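Local coordinates for mevalonate kinase (Staphylococcus aureus, PDB 2X7I), which probably catalyses the ATP-dependent phosphorylation of mevalonate to 5-phosphomevalonate, an early step of the mevalonate route to isoprenoids, at residues Q252-I256 with A292-A298; P97-L101 with R272-M276; I39-I43 with A110-S115; F77-I83 with S115-L119. All coordinates share one frame; numbering follows the deposited sequence.

Contact 1 (Q252-I256 with A292-A298); sequences QLMKI and AVEKAGA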
loop_
_atom_site.group_PDB
_atom_site.type_symbol
_atom_site.label_atom_id
_atom_site.label_comp_id
_atom_site.label_asym_id
_atom_site.label_seq_id
_atom_site.Cartn_x
_atom_site.Cartn_y
_atom_site.Cartn_z
ATOM N N GLN A 252 14.737 -4.401 17.560
ATOM C CA GLN A 252 16.004 -3.667 17.478
ATOM C C GLN A 252 15.995 -2.627 16.349
ATOM O O GLN A 252 16.638 -1.589 16.461
ATOM C CB GLN A 252 17.181 -4.637 17.296
ATOM C CG GLN A 252 18.564 -4.043 17.612
ATOM C CD GLN A 252 19.022 -4.268 19.062
ATOM O OE1 GLN A 252 18.220 -4.254 20.001
ATOM N NE2 GLN A 252 20.325 -4.468 19.239
ATOM N N LEU A 253 15.275 -2.907 15.266
ATOM C CA LEU A 253 15.145 -1.955 14.172
ATOM C C LEU A 253 14.280 -0.765 14.593
ATOM O O LEU A 253 14.590 0.378 14.263
ATOM C CB LEU A 253 14.557 -2.633 12.930
ATOM C CG LEU A 253 14.794 -1.954 11.578
ATOM C CD1 LEU A 253 16.283 -1.801 11.298
ATOM C CD2 LEU A 253 14.132 -2.759 10.466
ATOM N N MET A 254 13.200 -1.024 15.322
ATOM C CA MET A 254 12.376 0.056 15.850
ATOM C C MET A 254 13.145 0.860 16.912
ATOM O O MET A 254 13.056 2.084 16.957
ATOM C CB MET A 254 11.073 -0.489 16.431
ATOM C CG MET A 254 10.021 0.582 16.655
ATOM S SD MET A 254 8.546 -0.055 17.456
ATOM C CE MET A 254 7.796 -0.940 16.083
ATOM N N LYS A 255 13.906 0.164 17.751
ATOM C CA LYS A 255 14.770 0.800 18.742
ATOM C C LYS A 255 15.729 1.792 18.082
ATOM O O LYS A 255 15.931 2.893 18.590
ATOM C CB LYS A 255 15.561 -0.269 19.500
ATOM C CG LYS A 255 16.520 0.247 20.574
ATOM C CD LYS A 255 17.651 -0.757 20.803
ATOM C CE LYS A 255 18.494 -0.413 22.022
ATOM N NZ LYS A 255 17.701 -0.513 23.279
ATOM N N ILE A 256 16.313 1.397 16.953
ATOM C CA ILE A 256 17.209 2.271 16.185
ATOM C C ILE A 256 16.472 3.475 15.579
ATOM O O ILE A 256 17.009 4.583 15.552
ATOM C CB ILE A 256 17.961 1.479 15.083
ATOM C CG1 ILE A 256 19.088 0.656 15.715
ATOM C CG2 ILE A 256 18.535 2.412 14.020
ATOM C CD1 ILE A 256 19.803 -0.251 14.755
ATOM N N ALA A 292 19.767 5.801 9.443
ATOM C CA ALA A 292 20.122 4.926 10.565
ATOM C C ALA A 292 19.535 3.518 10.426
ATOM O O ALA A 292 20.183 2.535 10.798
ATOM C CB ALA A 292 19.682 5.546 11.881
ATOM N N VAL A 293 18.314 3.424 9.895
ATOM C CA VAL A 293 17.617 2.143 9.763
ATOM C C VAL A 293 18.114 1.332 8.559
ATOM O O VAL A 293 18.156 0.106 8.613
ATOM C CB VAL A 293 16.064 2.330 9.694
ATOM C CG1 VAL A 293 15.629 2.873 8.348
ATOM C CG2 VAL A 293 15.378 1.032 9.954
ATOM N N GLU A 294 18.480 2.021 7.481
ATOM C CA GLU A 294 19.098 1.385 6.311
ATOM C C GLU A 294 20.482 0.859 6.691
ATOM O O GLU A 294 20.832 -0.286 6.396
ATOM C CB GLU A 294 19.241 2.383 5.157
ATOM C CG GLU A 294 17.932 3.018 4.679
ATOM C CD GLU A 294 17.376 2.413 3.398
ATOM O OE1 GLU A 294 16.902 3.203 2.547
ATOM O OE2 GLU A 294 17.404 1.166 3.245
ATOM N N LYS A 295 21.256 1.716 7.354
ATOM C CA LYS A 295 22.577 1.361 7.877
ATOM C C LYS A 295 22.500 0.102 8.750
ATOM O O LYS A 295 23.397 -0.750 8.706
ATOM C CB LYS A 295 23.145 2.550 8.665
ATOM C CG LYS A 295 24.539 2.368 9.245
ATOM C CD LYS A 295 25.083 3.704 9.754
ATOM C CE LYS A 295 26.240 3.519 10.726
ATOM N NZ LYS A 295 27.376 2.780 10.112
ATOM N N ALA A 296 21.413 -0.018 9.515
ATOM C CA ALA A 296 21.184 -1.175 10.389
ATOM C C ALA A 296 20.481 -2.344 9.689
ATOM O O ALA A 296 20.050 -3.293 10.352
ATOM C CB ALA A 296 20.389 -0.751 11.615
ATOM N N GLY A 297 20.348 -2.272 8.363
ATOM C CA GLY A 297 19.882 -3.409 7.566
ATOM C C GLY A 297 18.487 -3.324 6.954
ATOM O O GLY A 297 18.146 -4.169 6.123
ATOM N N ALA A 298 17.670 -2.340 7.348
ATOM C CA ALA A 298 16.348 -2.167 6.724
ATOM C C ALA A 298 16.527 -2.266 5.219
ATOM O O ALA A 298 17.334 -1.533 4.646
ATOM C CB ALA A 298 15.734 -0.835 7.085
#

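Contact 2 (P97-L101 with R272-M276); sequences PSRGL and RGGSM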
loop_
_atom_site.group_PDB
_atom_site.type_symbol
_atom_site.label_atom_id
_atom_site.label_comp_id
_atom_site.label_asym_id
_atom_site.label_seq_id
_atom_site.Cartn_x
_atom_site.Cartn_y
_atom_site.Cartn_z
ATOM N N PRO A 97 6.556 -6.710 -3.262
ATOM C CA PRO A 97 5.402 -7.570 -3.174
ATOM C C PRO A 97 5.134 -8.047 -1.731
ATOM O O PRO A 97 6.083 -8.240 -0.946
ATOM C CB PRO A 97 5.792 -8.739 -4.069
ATOM C CG PRO A 97 7.296 -8.806 -3.938
ATOM C CD PRO A 97 7.756 -7.418 -3.734
ATOM N N SER A 98 3.846 -8.199 -1.411
ATOM C CA SER A 98 3.362 -8.925 -0.236
ATOM C C SER A 98 3.690 -8.267 1.108
ATOM O O SER A 98 3.767 -8.957 2.125
ATOM C CB SER A 98 3.872 -10.376 -0.256
ATOM O OG SER A 98 3.480 -11.021 -1.457
ATOM N N ARG A 99 3.860 -6.949 1.104
ATOM C CA ARG A 99 4.122 -6.180 2.317
ATOM C C ARG A 99 2.908 -5.344 2.744
ATOM O O ARG A 99 3.020 -4.499 3.627
ATOM C CB ARG A 99 5.308 -5.231 2.099
ATOM C CG ARG A 99 6.584 -5.880 1.573
ATOM C CD ARG A 99 7.082 -7.037 2.418
ATOM N NE ARG A 99 7.352 -6.648 3.807
ATOM C CZ ARG A 99 8.228 -7.241 4.619
ATOM N NH1 ARG A 99 8.970 -8.258 4.207
ATOM N NH2 ARG A 99 8.372 -6.796 5.859
ATOM N N GLY A 100 1.764 -5.560 2.102
ATOM C CA GLY A 100 0.547 -4.820 2.428
ATOM C C GLY A 100 0.504 -3.414 1.851
ATOM O O GLY A 100 -0.302 -2.602 2.277
ATOM N N LEU A 101 1.360 -3.119 0.872
ATOM C CA LEU A 101 1.468 -1.750 0.343
ATOM C C LEU A 101 0.497 -1.503 -0.825
ATOM O O LEU A 101 0.548 -0.462 -1.478
ATOM C CB LEU A 101 2.919 -1.414 -0.013
ATOM C CG LEU A 101 3.895 -1.501 1.185
ATOM C CD1 LEU A 101 5.346 -1.549 0.750
ATOM C CD2 LEU A 101 3.705 -0.377 2.180
ATOM N N ARG A 272 1.548 -8.605 11.588
ATOM C CA ARG A 272 2.122 -9.304 10.426
ATOM C C ARG A 272 3.469 -8.682 10.019
ATOM O O ARG A 272 4.417 -9.395 9.707
ATOM C CB ARG A 272 1.144 -9.314 9.241
ATOM C CG ARG A 272 1.676 -10.019 7.984
ATOM C CD ARG A 272 0.609 -10.138 6.923
ATOM N NE ARG A 272 1.107 -10.760 5.691
ATOM C CZ ARG A 272 1.780 -10.131 4.729
ATOM N NH1 ARG A 272 2.068 -8.839 4.813
ATOM N NH2 ARG A 272 2.172 -10.805 3.663
ATOM N N GLY A 273 3.534 -7.354 10.009
ATOM C CA GLY A 273 4.791 -6.643 9.815
ATOM C C GLY A 273 5.220 -6.508 8.370
ATOM O O GLY A 273 6.426 -6.519 8.071
ATOM N N GLY A 274 4.239 -6.373 7.472
ATOM C CA GLY A 274 4.510 -6.033 6.083
ATOM C C GLY A 274 5.362 -4.778 5.999
ATOM O O GLY A 274 6.348 -4.723 5.257
ATOM N N SER A 275 4.976 -3.767 6.767
ATOM C CA SER A 275 5.799 -2.578 6.950
ATOM C C SER A 275 6.022 -2.333 8.436
ATOM O O SER A 275 5.239 -2.793 9.284
ATOM C CB SER A 275 5.124 -1.350 6.330
ATOM O OG SER A 275 4.941 -1.522 4.934
ATOM N N MET A 276 7.106 -1.627 8.740
ATOM C CA MET A 276 7.250 -0.963 10.033
ATOM C C MET A 276 6.956 0.493 9.748
ATOM O O MET A 276 7.465 1.040 8.767
ATOM C CB MET A 276 8.659 -1.122 10.607
ATOM C CG MET A 276 8.780 -0.668 12.059
ATOM S SD MET A 276 10.374 -1.044 12.832
ATOM C CE MET A 276 11.255 0.436 12.424
HETATM O O HOH W 1 2.244 -2.317 4.814
#

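Contact 3 (I39-I43 with A110-S115); sequences IKVLI and AFVRAS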
loop_
_atom_site.group_PDB
_atom_site.type_symbol
_atom_site.label_atom_id
_atom_site.label_comp_id
_atom_site.label_asym_id
_atom_site.label_seq_id
_atom_site.Cartn_x
_atom_site.Cartn_y
_atom_site.Cartn_z
ATOM N N ILE A 39 2.976 3.151 -9.076
ATOM C CA ILE A 39 2.973 2.217 -10.178
ATOM C C ILE A 39 2.540 2.974 -11.430
ATOM O O ILE A 39 1.507 3.645 -11.414
ATOM C CB ILE A 39 2.033 1.039 -9.902
ATOM C CG1 ILE A 39 2.549 0.251 -8.690
ATOM C CG2 ILE A 39 1.900 0.160 -11.131
ATOM C CD1 ILE A 39 2.346 -1.256 -8.775
ATOM N N LYS A 40 3.342 2.872 -12.494
ATOM C CA LYS A 40 3.052 3.499 -13.781
ATOM C C LYS A 40 2.875 2.425 -14.857
ATOM O O LYS A 40 3.710 1.527 -14.979
ATOM C CB LYS A 40 4.207 4.413 -14.203
ATOM C CG LYS A 40 4.574 5.513 -13.210
ATOM C CD LYS A 40 5.822 6.249 -13.667
ATOM C CE LYS A 40 6.146 7.430 -12.763
ATOM N NZ LYS A 40 6.504 7.001 -11.374
ATOM N N VAL A 41 1.808 2.536 -15.646
ATOM C CA VAL A 41 1.594 1.653 -16.790
ATOM C C VAL A 41 1.516 2.467 -18.085
ATOM O O VAL A 41 0.821 3.481 -18.151
ATOM C CB VAL A 41 0.308 0.786 -16.623
ATOM C CG1 VAL A 41 0.011 -0.008 -17.907
ATOM C CG2 VAL A 41 0.446 -0.146 -15.411
ATOM N N LEU A 42 2.243 2.015 -19.102
ATOM C CA LEU A 42 2.189 2.598 -20.440
ATOM C C LEU A 42 1.799 1.512 -21.444
ATOM O O LEU A 42 2.376 0.429 -21.444
ATOM C CB LEU A 42 3.544 3.205 -20.812
ATOM C CG LEU A 42 3.691 3.740 -22.240
ATOM C CD1 LEU A 42 2.744 4.912 -22.512
ATOM C CD2 LEU A 42 5.143 4.145 -22.515
ATOM N N ILE A 43 0.819 1.818 -22.293
ATOM C CA ILE A 43 0.372 0.921 -23.356
ATOM C C ILE A 43 0.567 1.639 -24.682
ATOM O O ILE A 43 -0.048 2.679 -24.907
ATOM C CB ILE A 43 -1.127 0.548 -23.207
ATOM C CG1 ILE A 43 -1.434 0.113 -21.766
ATOM C CG2 ILE A 43 -1.507 -0.533 -24.221
ATOM C CD1 ILE A 43 -2.837 -0.442 -21.551
ATOM N N ALA A 110 -3.710 1.441 -12.077
ATOM C CA ALA A 110 -2.833 1.981 -13.103
ATOM C C ALA A 110 -3.144 1.382 -14.470
ATOM O O ALA A 110 -3.238 2.102 -15.473
ATOM C CB ALA A 110 -1.395 1.726 -12.741
ATOM N N PHE A 111 -3.312 0.066 -14.515
ATOM C CA PHE A 111 -3.585 -0.605 -15.777
ATOM C C PHE A 111 -4.929 -0.179 -16.391
ATOM O O PHE A 111 -5.027 0.010 -17.615
ATOM C CB PHE A 111 -3.538 -2.121 -15.636
ATOM C CG PHE A 111 -3.734 -2.828 -16.927
ATOM C CD1 PHE A 111 -2.670 -3.015 -17.791
ATOM C CD2 PHE A 111 -4.986 -3.249 -17.315
ATOM C CE1 PHE A 111 -2.856 -3.633 -19.018
ATOM C CE2 PHE A 111 -5.174 -3.864 -18.536
ATOM C CZ PHE A 111 -4.113 -4.060 -19.387
ATOM N N VAL A 112 -5.954 -0.045 -15.549
ATOM C CA VAL A 112 -7.280 0.349 -16.021
ATOM C C VAL A 112 -7.265 1.786 -16.535
ATOM O O VAL A 112 -7.829 2.068 -17.577
ATOM C CB VAL A 112 -8.357 0.213 -14.936
ATOM C CG1 VAL A 112 -9.653 0.904 -15.392
ATOM C CG2 VAL A 112 -8.606 -1.254 -14.616
ATOM N N ARG A 113 -6.624 2.681 -15.792
ATOM C CA ARG A 113 -6.423 4.049 -16.234
ATOM C C ARG A 113 -5.729 4.111 -17.610
ATOM O O ARG A 113 -6.237 4.738 -18.536
ATOM C CB ARG A 113 -5.618 4.822 -15.189
ATOM C CG ARG A 113 -6.464 5.268 -14.013
ATOM C CD ARG A 113 -5.640 5.848 -12.865
ATOM N NE ARG A 113 -6.518 6.484 -11.883
ATOM C CZ ARG A 113 -6.192 6.777 -10.625
ATOM N NH1 ARG A 113 -4.983 6.506 -10.140
ATOM N NH2 ARG A 113 -7.090 7.353 -9.845
ATOM N N ALA A 114 -4.580 3.446 -17.726
ATOM C CA ALA A 114 -3.849 3.348 -18.982
ATOM C C ALA A 114 -4.732 2.828 -20.114
ATOM O O ALA A 114 -4.662 3.327 -21.245
ATOM C CB ALA A 114 -2.637 2.436 -18.809
ATOM N N SER A 115 -5.553 1.827 -19.801
ATOM C CA SER A 115 -6.417 1.176 -20.790
ATOM C C SER A 115 -7.430 2.145 -21.365
ATOM O O SER A 115 -7.598 2.220 -22.579
ATOM C CB SER A 115 -7.171 -0.008 -20.169
ATOM O OG SER A 115 -6.267 -0.989 -19.707
#

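Contact 4 (F77-I83 with S115-L119); sequences FVELNNI and SYDFL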
loop_
_atom_site.group_PDB
_atom_site.type_symbol
_atom_site.label_atom_id
_atom_site.label_comp_id
_atom_site.label_asym_id
_atom_site.label_seq_id
_atom_site.Cartn_x
_atom_site.Cartn_y
_atom_site.Cartn_z
ATOM N N PHE A 77 -7.471 -7.435 -22.143
ATOM C CA PHE A 77 -7.618 -6.127 -22.748
ATOM C C PHE A 77 -7.552 -6.204 -24.274
ATOM O O PHE A 77 -8.292 -5.515 -24.969
ATOM C CB PHE A 77 -6.539 -5.193 -22.197
ATOM C CG PHE A 77 -6.396 -3.913 -22.959
ATOM C CD1 PHE A 77 -7.266 -2.854 -22.729
ATOM C CD2 PHE A 77 -5.379 -3.756 -23.887
ATOM C CE1 PHE A 77 -7.132 -1.666 -23.419
ATOM C CE2 PHE A 77 -5.242 -2.574 -24.577
ATOM C CZ PHE A 77 -6.127 -1.525 -24.344
ATOM N N VAL A 78 -6.669 -7.056 -24.780
ATOM C CA VAL A 78 -6.479 -7.240 -26.209
ATOM C C VAL A 78 -7.661 -7.958 -26.881
ATOM O O VAL A 78 -8.006 -7.649 -28.021
ATOM C CB VAL A 78 -5.154 -7.999 -26.467
ATOM C CG1 VAL A 78 -5.096 -8.575 -27.883
ATOM C CG2 VAL A 78 -3.968 -7.070 -26.195
ATOM N N GLU A 79 -8.295 -8.887 -26.165
ATOM C CA GLU A 79 -9.417 -9.659 -26.716
ATOM C C GLU A 79 -10.766 -8.939 -26.589
ATOM O O GLU A 79 -11.551 -8.911 -27.534
ATOM C CB GLU A 79 -9.481 -11.055 -26.075
ATOM C CG GLU A 79 -8.417 -12.031 -26.600
ATOM C CD GLU A 79 -8.492 -12.250 -28.119
ATOM O OE1 GLU A 79 -7.436 -12.492 -28.753
ATOM O OE2 GLU A 79 -9.610 -12.176 -28.687
ATOM N N LEU A 80 -11.030 -8.355 -25.428
ATOM C CA LEU A 80 -12.259 -7.576 -25.216
ATOM C C LEU A 80 -12.418 -6.458 -26.266
ATOM O O LEU A 80 -13.528 -6.199 -26.751
ATOM C CB LEU A 80 -12.261 -6.965 -23.805
ATOM C CG LEU A 80 -13.594 -6.567 -23.157
ATOM C CD1 LEU A 80 -14.209 -7.767 -22.426
ATOM C CD2 LEU A 80 -13.420 -5.391 -22.180
ATOM N N ASN A 81 -11.300 -5.816 -26.609
ATOM C CA ASN A 81 -11.286 -4.640 -27.482
ATOM C C ASN A 81 -10.826 -4.941 -28.904
ATOM O O ASN A 81 -10.541 -4.024 -29.673
ATOM C CB ASN A 81 -10.381 -3.567 -26.874
ATOM C CG ASN A 81 -10.895 -3.062 -25.546
ATOM O OD1 ASN A 81 -11.898 -2.356 -25.496
ATOM N ND2 ASN A 81 -10.208 -3.418 -24.463
ATOM N N ASN A 82 -10.747 -6.227 -29.243
ATOM C CA ASN A 82 -10.364 -6.671 -30.578
ATOM C C ASN A 82 -9.149 -5.919 -31.134
ATOM O O ASN A 82 -9.146 -5.494 -32.295
ATOM C CB ASN A 82 -11.568 -6.559 -31.528
ATOM C CG ASN A 82 -12.824 -7.244 -30.973
ATOM O OD1 ASN A 82 -13.916 -6.662 -30.966
ATOM N ND2 ASN A 82 -12.665 -8.477 -30.498
ATOM N N ILE A 83 -8.121 -5.765 -30.299
ATOM C CA ILE A 83 -6.872 -5.113 -30.702
ATOM C C ILE A 83 -6.004 -6.054 -31.536
ATOM O O ILE A 83 -5.466 -7.040 -31.023
ATOM C CB ILE A 83 -6.034 -4.664 -29.497
ATOM C CG1 ILE A 83 -6.802 -3.648 -28.648
ATOM C CG2 ILE A 83 -4.706 -4.061 -29.963
ATOM C CD1 ILE A 83 -6.206 -3.472 -27.287
ATOM N N SER A 115 -5.553 1.827 -19.801
ATOM C CA SER A 115 -6.417 1.176 -20.790
ATOM C C SER A 115 -7.430 2.145 -21.365
ATOM O O SER A 115 -7.598 2.220 -22.579
ATOM C CB SER A 115 -7.171 -0.008 -20.169
ATOM O OG SER A 115 -6.267 -0.989 -19.707
ATOM N N TYR A 116 -8.114 2.869 -20.484
ATOM C CA TYR A 116 -9.097 3.856 -20.913
ATOM C C TYR A 116 -8.447 5.009 -21.674
ATOM O O TYR A 116 -9.001 5.490 -22.657
ATOM C CB TYR A 116 -9.893 4.388 -19.723
ATOM C CG TYR A 116 -11.051 3.497 -19.379
ATOM C CD1 TYR A 116 -10.834 2.216 -18.873
ATOM C CD2 TYR A 116 -12.366 3.918 -19.566
ATOM C CE1 TYR A 116 -11.885 1.380 -18.563
ATOM C CE2 TYR A 116 -13.436 3.079 -19.253
ATOM C CZ TYR A 116 -13.178 1.816 -18.748
ATOM O OH TYR A 116 -14.206 0.969 -18.436
ATOM N N ASP A 117 -7.281 5.444 -21.214
ATOM C CA ASP A 117 -6.547 6.514 -21.880
ATOM C C ASP A 117 -6.159 6.109 -23.314
ATOM O O ASP A 117 -6.279 6.900 -24.237
ATOM C CB ASP A 117 -5.304 6.885 -21.062
ATOM C CG ASP A 117 -4.638 8.152 -21.555
ATOM O OD1 ASP A 117 -5.369 9.095 -21.911
ATOM O OD2 ASP A 117 -3.388 8.210 -21.568
ATOM N N PHE A 118 -5.717 4.865 -23.474
ATOM C CA PHE A 118 -5.396 4.267 -24.771
ATOM C C PHE A 118 -6.595 4.237 -25.727
ATOM O O PHE A 118 -6.489 4.637 -26.890
ATOM C CB PHE A 118 -4.880 2.845 -24.528
ATOM C CG PHE A 118 -4.453 2.107 -25.764
ATOM C CD1 PHE A 118 -3.138 2.148 -26.186
ATOM C CD2 PHE A 118 -5.353 1.313 -26.462
ATOM C CE1 PHE A 118 -2.726 1.431 -27.285
ATOM C CE2 PHE A 118 -4.949 0.595 -27.580
ATOM C CZ PHE A 118 -3.628 0.657 -27.991
ATOM N N LEU A 119 -7.732 3.762 -25.233
ATOM C CA LEU A 119 -8.954 3.690 -26.037
ATOM C C LEU A 119 -9.615 5.056 -26.248
ATOM O O LEU A 119 -10.534 5.180 -27.059
ATOM C CB LEU A 119 -9.945 2.714 -25.405
ATOM C CG LEU A 119 -9.459 1.262 -25.372
ATOM C CD1 LEU A 119 -10.292 0.429 -24.394
ATOM C CD2 LEU A 119 -9.465 0.652 -26.783
#

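Contact 1 (Q252-I256 with A292-A298)
L253 and V293 meet where two helices, 248-259 and 283-295, pack side by side on the four-stranded antiparallel sheet of the GHMP kinase C-terminal region. This inner part of the contact is tight and buried. With CG anti to the backbone N (chi1 -159°), the L253 side chain leans across the gap and crosses that of V293 at about a right angle. L253 CD1 presses on V293 CG2 at 3.3 Å, closer than carbons usually sit, while L253 CD2 reaches A298 CB at 4.2 Å. All three of these residues also rest on I179 of strand 175-180, which closes the buried side.

The other edge, formed by I256 and A296, is more open to solvent yet still makes close contacts. I256 CG2 lies over the last helical turn, 3.6 Å from A292 O and near the methyl of A292. The alanines A292 and A296 flanking V293 probably help the backbones come close, I256 CA to V293 CA being 6.4 Å. Helix 283-295 stops in a Schellman motif: A298 N bonds to V293 O and G297 N to E294 O, with G297 at positive phi. At the exposed turn this makes, the far end of I256 meets a single methyl, I256 CD1 standing 3.2 Å from A296 CB, tighter than normal van der Waals spacing.

Contact 2 (P97-L101 with R272-M276)
R99 and R272 reach across this contact in opposite directions, each using its guanidinium to grip one backbone carbonyl of the other loop. R99 works side-on. Its chain curls at chi2 and chi3 (-55° and -58°), which brings the guanidinium edge round to G274 O. R99 NE approaches G274 O in the carbonyl plane, on a lone pair, at 2.6 Å, while R99 NH2 comes to it from above the plane at 3.0 Å. R272 works end-on with an extended chain: R272 NH2 donates to S98 O at 2.9 Å in the straighter bond (157°), and NH1 to the same oxygen at 3.2 Å, both from one face of the carbonyl. The two guanidiniums do not touch, R99 NE and R272 NH1 being 5.8 Å apart.

Beyond the arginines the loop backbones are in direct contact, with G274 CA 3.3 Å from R99 O in a CA-H...O contact. A water donates to R99 O and also bonds S275 OG, which lies 3.2 Å from L101 CD2.

By sequence these are two of the glycine-rich motifs of GHMP kinases, the first being the family's phosphate-binding loop. D180 forms a salt bridge with R99, probably offsetting its buried charge. The arginines thus tie the loops together through their carbonyls, while S98 N and G100 N bond a citrate, probably from the crystallisation liquor, consistent with an anion-binding loop.

Contact 3 (I39-I43 with A110-S115)
V41 stands in the middle of this contact, where strand 39-43 packs against helix 110-115 with the two axes 7.4 Å apart and 32° from parallel. Its rotamer divides the work between two branches. V41 CG1 lies anti to the backbone N (chi1 173°) and points up the strand, meeting A114 CB at 3.7 Å and F111 CD1, reached obliquely, at 4.0 Å. V41 CG2, beside the backbone N, turns the other way to A110 CB, also at 3.7 Å.

I39 and I43 flank it on the same face of the strand. I39 offers its CG2 branch to the A110 methyl, whereas I43 lays CG1 along A114 CB, 3.9 Å away, and sends CD1 on to touch F111 CE1 and S115. The helix answers with two alanines, one turn apart, whose CB atoms point toward the strand and keep the helix close to it. F111, its CG anti to the backbone N (chi1 -177°), is carried past the strand to lean on L73 and V74 of helix 70-80.

This is sheet-to-helix packing in the N-terminal part of the GHMP kinase fold, with I91 of the adjacent strand continuing the layer beside V41. The single hydroxyl here, S115 OG, donates to F111 O at 2.6 Å, from the face opposite S115 N. Its polarity is thus spent within the helix, leaving an interface held by apolar packing.

Contact 4 (F77-I83 with S115-L119)
F77 meets S115, F118 and L119 across this contact, and its side chain can be followed outward from helix 70-80. CB starts off toward helix 103-119 and touches the ring of F111. The anti chi1 of 167° then swings the F77 ring out between S115 and F118. Along one side of the ring, F77 CD1 comes to 3.7 Å from S115 OG, a hydroxyl already bonded to F111 O. The next atom, F77 CE1, sits 3.6 Å from S115 CB and has L119 CD1 at 3.9 Å. At the tip, F77 CZ meets F118 CD2 at 3.6 Å, with that atom close to the plane of the F77 ring.

The two phenyl groups make an offset edge-to-face pair: the edge of F77 is turned to the face of F118, centroids 5.7 Å apart and planes at 74°. In the GHMP kinase N-terminal region this joins the C-terminal ends of two helices that lie over the sheet, and L87 of strand 87-93 touches both rings. Helix 70-80 finishes here in a Schellman motif, N82 N bonding to E79 O and I83 N to V78 O, with N82 at positive phi.

The turn brings I83 back so that its CD1 packs loosely on F118 CE2. It also places N81 over L119. ND2 of N81 bonds F77 O at 2.9 Å, in the carbonyl plane on a lone pair, which fixes the rotation of the amide and leaves N81 OD1 3.4 Å from L119 CD1.

The four contacts fall into two pairs, with the citrate at contact 2. Contacts 3 and 4 share S115 and helix 103-119; their centres are 12 Å apart, and they touch where I43 O comes within 3.4 Å of F118 CD1. Contacts 1 and 2 lie 17 Å apart between centres and meet through M276 CE, 3.6 Å from M254 CA. The citrate at G100 is probably from the crystallisation liquor, but it lies at the loop that binds phosphate in relatives. That 97-101 loop leads into helix 103-119, although contact 3 stays about 8 Å from contact 2 at the nearest atoms. Contacts 1 and 4 mark the extremes, with centres about 45 Å apart.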